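Local coordinates for protein purine nucleoside phosphorylase (Anopheles gambiae, PDB 2P4S) that catalyses the phosphorolysis of inosine, guanosine and their 2'-deoxy forms to the free purine base and pentose 1-phosphate in purine salvage, at residues R169-L178 with G303-I311. Numbering follows the deposited sequence.
With DIH (7-[[(3R,4R)-3-(hydroxymethyl)-4-oxidanyl-pyrrolidin-1-ium-1-yl]methyl]-3,5-dihydropyrrolo[3,2-d]pyrimidin-4-one), chain F; PO4 (phosphate ion), chain D.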
loop_
_atom_site.group_PDB
_atom_site.type_symbol
_atom_site.label_atom_id
_atom_site.label_comp_id
_atom_site.label_asym_id
_atom_site.label_seq_id
_atom_site.Cartn_x
_atom_site.Cartn_y
_atom_site.Cartn_z
ATOM N N ARG A 169 -12.756 16.144 11.708
ATOM C CA ARG A 169 -11.440 15.505 11.786
ATOM C C ARG A 169 -10.585 15.793 10.535
ATOM O O ARG A 169 -10.975 16.607 9.683
ATOM C CB ARG A 169 -11.572 13.983 12.044
ATOM C CG ARG A 169 -12.232 13.197 10.897
ATOM C CD ARG A 169 -11.594 11.823 10.612
ATOM N NE ARG A 169 -11.726 10.845 11.695
ATOM C CZ ARG A 169 -12.878 10.293 12.072
ATOM N NH1 ARG A 169 -14.015 10.589 11.434
ATOM N NH2 ARG A 169 -12.886 9.422 13.083
ATOM N N PHE A 170 -9.420 15.124 10.474
ATOM C CA PHE A 170 -8.369 15.259 9.442
ATOM C C PHE A 170 -8.207 13.937 8.703
ATOM O O PHE A 170 -8.163 12.867 9.336
ATOM C CB PHE A 170 -6.999 15.626 10.090
ATOM C CG PHE A 170 -7.111 16.712 11.120
ATOM C CD1 PHE A 170 -7.781 17.915 10.812
ATOM C CD2 PHE A 170 -6.636 16.525 12.419
ATOM C CE1 PHE A 170 -7.918 18.915 11.778
ATOM C CE2 PHE A 170 -6.781 17.558 13.384
ATOM C CZ PHE A 170 -7.414 18.727 13.064
ATOM N N HIS A 171 -8.068 14.019 7.384
ATOM C CA HIS A 171 -8.021 12.829 6.546
ATOM C C HIS A 171 -6.772 12.863 5.722
ATOM O O HIS A 171 -6.302 13.937 5.342
ATOM C CB HIS A 171 -9.214 12.772 5.604
ATOM C CG HIS A 171 -10.528 13.109 6.250
ATOM N ND1 HIS A 171 -11.436 12.142 6.636
ATOM C CD2 HIS A 171 -11.121 14.303 6.512
ATOM C CE1 HIS A 171 -12.518 12.717 7.137
ATOM N NE2 HIS A 171 -12.355 14.031 7.064
ATOM N N HIS A 172 -6.268 11.671 5.429
ATOM C CA HIS A 172 -5.057 11.483 4.654
ATOM C C HIS A 172 -5.138 12.066 3.237
ATOM O O HIS A 172 -4.150 12.604 2.741
ATOM C CB HIS A 172 -4.723 9.985 4.633
ATOM C CG HIS A 172 -3.328 9.668 4.194
ATOM N ND1 HIS A 172 -2.210 10.296 4.715
ATOM C CD2 HIS A 172 -2.864 8.750 3.315
ATOM C CE1 HIS A 172 -1.122 9.786 4.165
ATOM N NE2 HIS A 172 -1.491 8.834 3.328
ATOM N N TYR A 173 -6.302 11.950 2.596
ATOM C CA TYR A 173 -6.555 12.549 1.261
ATOM C C TYR A 173 -6.480 14.106 1.233
ATOM O O TYR A 173 -6.431 14.729 0.143
ATOM C CB TYR A 173 -7.889 12.060 0.657
ATOM C CG TYR A 173 -9.112 12.452 1.459
ATOM C CD1 TYR A 173 -9.563 13.802 1.507
ATOM C CD2 TYR A 173 -9.873 11.484 2.132
ATOM C CE1 TYR A 173 -10.698 14.169 2.257
ATOM C CE2 TYR A 173 -10.993 11.856 2.880
ATOM C CZ TYR A 173 -11.407 13.200 2.927
ATOM O OH TYR A 173 -12.529 13.560 3.685
ATOM N N GLU A 174 -6.479 14.725 2.421
ATOM C CA GLU A 174 -6.238 16.176 2.527
ATOM C C GLU A 174 -4.754 16.472 2.361
ATOM O O GLU A 174 -4.376 17.594 2.213
ATOM C CB GLU A 174 -6.785 16.765 3.833
ATOM C CG GLU A 174 -8.329 16.711 3.960
ATOM C CD GLU A 174 -8.874 17.169 5.359
ATOM O OE1 GLU A 174 -9.017 18.390 5.578
ATOM O OE2 GLU A 174 -9.158 16.324 6.241
ATOM N N GLY A 175 -3.905 15.459 2.371
ATOM C CA GLY A 175 -2.491 15.724 2.313
ATOM C C GLY A 175 -1.787 15.612 3.650
ATOM O O GLY A 175 -0.591 15.771 3.698
ATOM N N TYR A 176 -2.526 15.290 4.721
ATOM C CA TYR A 176 -1.930 15.058 6.056
ATOM C C TYR A 176 -1.397 13.645 6.211
ATOM O O TYR A 176 -2.139 12.681 5.970
ATOM C CB TYR A 176 -2.932 15.326 7.188
ATOM C CG TYR A 176 -3.589 16.691 7.149
ATOM C CD1 TYR A 176 -2.823 17.876 6.985
ATOM C CD2 TYR A 176 -4.982 16.808 7.257
ATOM C CE1 TYR A 176 -3.459 19.145 6.948
ATOM C CE2 TYR A 176 -5.610 18.034 7.242
ATOM C CZ TYR A 176 -4.844 19.205 7.096
ATOM O OH TYR A 176 -5.498 20.420 7.073
ATOM N N PRO A 177 -0.115 13.506 6.611
ATOM C CA PRO A 177 0.435 12.178 6.981
ATOM C C PRO A 177 -0.436 11.551 8.091
ATOM O O PRO A 177 -1.086 12.278 8.823
ATOM C CB PRO A 177 1.847 12.493 7.524
ATOM C CG PRO A 177 2.193 13.923 6.921
ATOM C CD PRO A 177 0.871 14.610 6.698
ATOM N N LEU A 178 -0.470 10.225 8.200
ATOM C CA LEU A 178 -1.303 9.572 9.238
ATOM C C LEU A 178 -0.988 10.034 10.686
ATOM O O LEU A 178 -1.918 10.250 11.478
ATOM C CB LEU A 178 -1.283 8.019 9.087
ATOM C CG LEU A 178 -1.783 7.516 7.718
ATOM C CD1 LEU A 178 -1.774 5.988 7.705
ATOM C CD2 LEU A 178 -3.197 8.046 7.454
ATOM N N GLY A 303 -14.358 3.021 4.573
ATOM C CA GLY A 303 -14.242 4.411 4.913
ATOM C C GLY A 303 -12.885 4.961 4.565
ATOM O O GLY A 303 -12.154 4.321 3.819
ATOM N N MET A 304 -12.548 6.136 5.128
ATOM C CA MET A 304 -11.260 6.801 4.863
ATOM C C MET A 304 -10.614 7.436 6.102
ATOM O O MET A 304 -9.902 8.426 5.967
ATOM C CB MET A 304 -11.447 7.905 3.802
ATOM C CG MET A 304 -12.054 7.404 2.483
ATOM S SD MET A 304 -12.281 8.754 1.366
ATOM C CE MET A 304 -13.092 7.988 -0.058
ATOM N N SER A 305 -10.829 6.897 7.310
ATOM C CA SER A 305 -10.307 7.549 8.513
ATOM C C SER A 305 -10.141 6.537 9.640
ATOM O O SER A 305 -10.160 5.315 9.376
ATOM C CB SER A 305 -11.238 8.676 8.928
ATOM O OG SER A 305 -12.409 8.133 9.514
ATOM N N THR A 306 -9.970 7.016 10.889
ATOM C CA THR A 306 -10.241 6.152 12.093
ATOM C C THR A 306 -9.176 5.132 12.471
ATOM O O THR A 306 -8.734 5.105 13.626
ATOM C CB THR A 306 -11.619 5.429 11.951
ATOM O OG1 THR A 306 -12.620 6.434 11.868
ATOM C CG2 THR A 306 -11.952 4.498 13.144
ATOM N N VAL A 307 -8.764 4.311 11.510
ATOM C CA VAL A 307 -7.888 3.142 11.801
ATOM C C VAL A 307 -6.593 3.587 12.538
ATOM O O VAL A 307 -6.234 3.027 13.559
ATOM C CB VAL A 307 -7.591 2.269 10.487
ATOM C CG1 VAL A 307 -6.362 1.346 10.663
ATOM C CG2 VAL A 307 -8.777 1.437 10.133
ATOM N N HIS A 308 -5.943 4.626 11.998
ATOM C CA HIS A 308 -4.688 5.208 12.513
ATOM C C HIS A 308 -4.894 5.986 13.797
ATOM O O HIS A 308 -4.003 6.035 14.626
ATOM C CB HIS A 308 -3.999 6.097 11.429
ATOM C CG HIS A 308 -4.947 6.991 10.692
ATOM N ND1 HIS A 308 -5.703 6.557 9.622
ATOM C CD2 HIS A 308 -5.307 8.283 10.906
ATOM C CE1 HIS A 308 -6.490 7.543 9.212
ATOM N NE2 HIS A 308 -6.288 8.588 9.998
ATOM N N GLU A 309 -6.054 6.605 13.963
ATOM C CA GLU A 309 -6.445 7.159 15.267
ATOM C C GLU A 309 -6.543 6.073 16.379
ATOM O O GLU A 309 -6.045 6.245 17.510
ATOM C CB GLU A 309 -7.798 7.894 15.127
ATOM C CG GLU A 309 -7.760 9.115 14.204
ATOM C CD GLU A 309 -9.115 9.421 13.560
ATOM O OE1 GLU A 309 -10.122 8.765 13.908
ATOM O OE2 GLU A 309 -9.191 10.337 12.707
ATOM N N ILE A 310 -7.257 4.993 16.067
ATOM C CA ILE A 310 -7.335 3.819 16.931
ATOM C C ILE A 310 -5.972 3.206 17.245
ATOM O O ILE A 310 -5.711 2.864 18.371
ATOM C CB ILE A 310 -8.314 2.747 16.325
ATOM C CG1 ILE A 310 -9.750 3.334 16.247
ATOM C CG2 ILE A 310 -8.284 1.456 17.156
ATOM C CD1 ILE A 310 -10.522 3.398 17.631
ATOM N N ILE A 311 -5.090 3.075 16.263
ATOM C CA ILE A 311 -3.771 2.496 16.500
ATOM C C ILE A 311 -2.928 3.377 17.443
ATOM O O ILE A 311 -2.221 2.891 18.352
ATOM C CB ILE A 311 -3.054 2.294 15.142
ATOM C CG1 ILE A 311 -3.658 1.106 14.396
ATOM C CG2 ILE A 311 -1.558 2.085 15.294
ATOM C CD1 ILE A 311 -3.001 0.861 13.015
HETATM O "O5'" DIH F . -18.148 11.702 1.515
HETATM C "C5'" DIH F . -16.728 11.456 1.547
HETATM C "C4'" DIH F . -16.330 11.426 3.003
HETATM C "C6'" DIH F . -17.186 10.418 3.803
HETATM C "C3'" DIH F . -14.886 10.992 3.138
HETATM O "O3'" DIH F . -14.319 11.674 4.258
HETATM C "C2'" DIH F . -14.984 9.520 3.492
HETATM N "N1'" DIH F . -16.181 9.487 4.391
HETATM C C10 DIH F . -16.579 8.098 4.667
HETATM C C9 DIH F . -17.360 7.346 3.612
HETATM C C8 DIH F . -18.775 7.339 3.485
HETATM N N7 DIH F . -19.110 6.526 2.446
HETATM C C5 DIH F . -17.983 6.006 1.892
HETATM C C6 DIH F . -17.712 5.032 0.797
HETATM O O6 DIH F . -18.667 4.506 0.090
HETATM N N1 DIH F . -16.410 4.748 0.583
HETATM C C2 DIH F . -15.382 5.294 1.300
HETATM N N3 DIH F . -15.590 6.147 2.315
HETATM C C4 DIH F . -16.885 6.500 2.615
HETATM P P PO4 D . -15.243 10.379 7.970
HETATM O O1 PO4 D . -16.557 10.146 8.645
HETATM O O2 PO4 D . -14.505 11.475 8.739
HETATM O O3 PO4 D . -14.362 9.186 7.954
HETATM O O4 PO4 D . -15.524 10.785 6.554
HETATM O O HOH W 1 -8.344 13.147 12.765
HETATM O O HOH W 2 -8.165 10.321 9.957
HETATM O O HOH W 3 -7.692 9.502 7.073
HETATM O O HOH W 4 -7.869 9.253 3.481
#
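The backbones of 169-178 and 303-311 come closest at H171 and S305, CA to CA 6.1 Å, and again at L178 and H308. R169 and E309 form a two-pronged salt bridge. R169 NE donates to OE2 of E309 at 2.8 Å, nearly straight at 164°, and NH2 donates to OE1. Both oxygens use their syn lone pairs, and the guanidinium and carboxylate planes are nearly coplanar, 7° apart. A turn about CG-CD (chi3 65°) helps swing the R169 guanidinium alongside the carboxylate. S305 OG sits over one guanidinium face. It accepts from T306 OG1 and donates to phosphate O3 at 2.7 Å. The loop after strand 161-167 here meets the start of helix 307-315, and together they line the phosphate and nucleoside pocket of this PNP/MTAP-family homotrimer. R169, F170, H171 and S305 belong to the phosphate site; S118 and A201 also bind the ion. Y173 OH donates to O3' of the inhibitor DIH at 2.7 Å. M304 SD meets Y173 CE2 obliquely at 3.7 Å, a Met-aromatic contact, and also packs on C2' of DIH. F244 of the second subunit meets the Y173 ring edge-to-face. At the start of helix 178-191, L178 CD2 rests over the H308 ring face, 3.7 Å from its centroid, a CH-pi contact. One water links F170 O, H308 NE2 and E309 OE2.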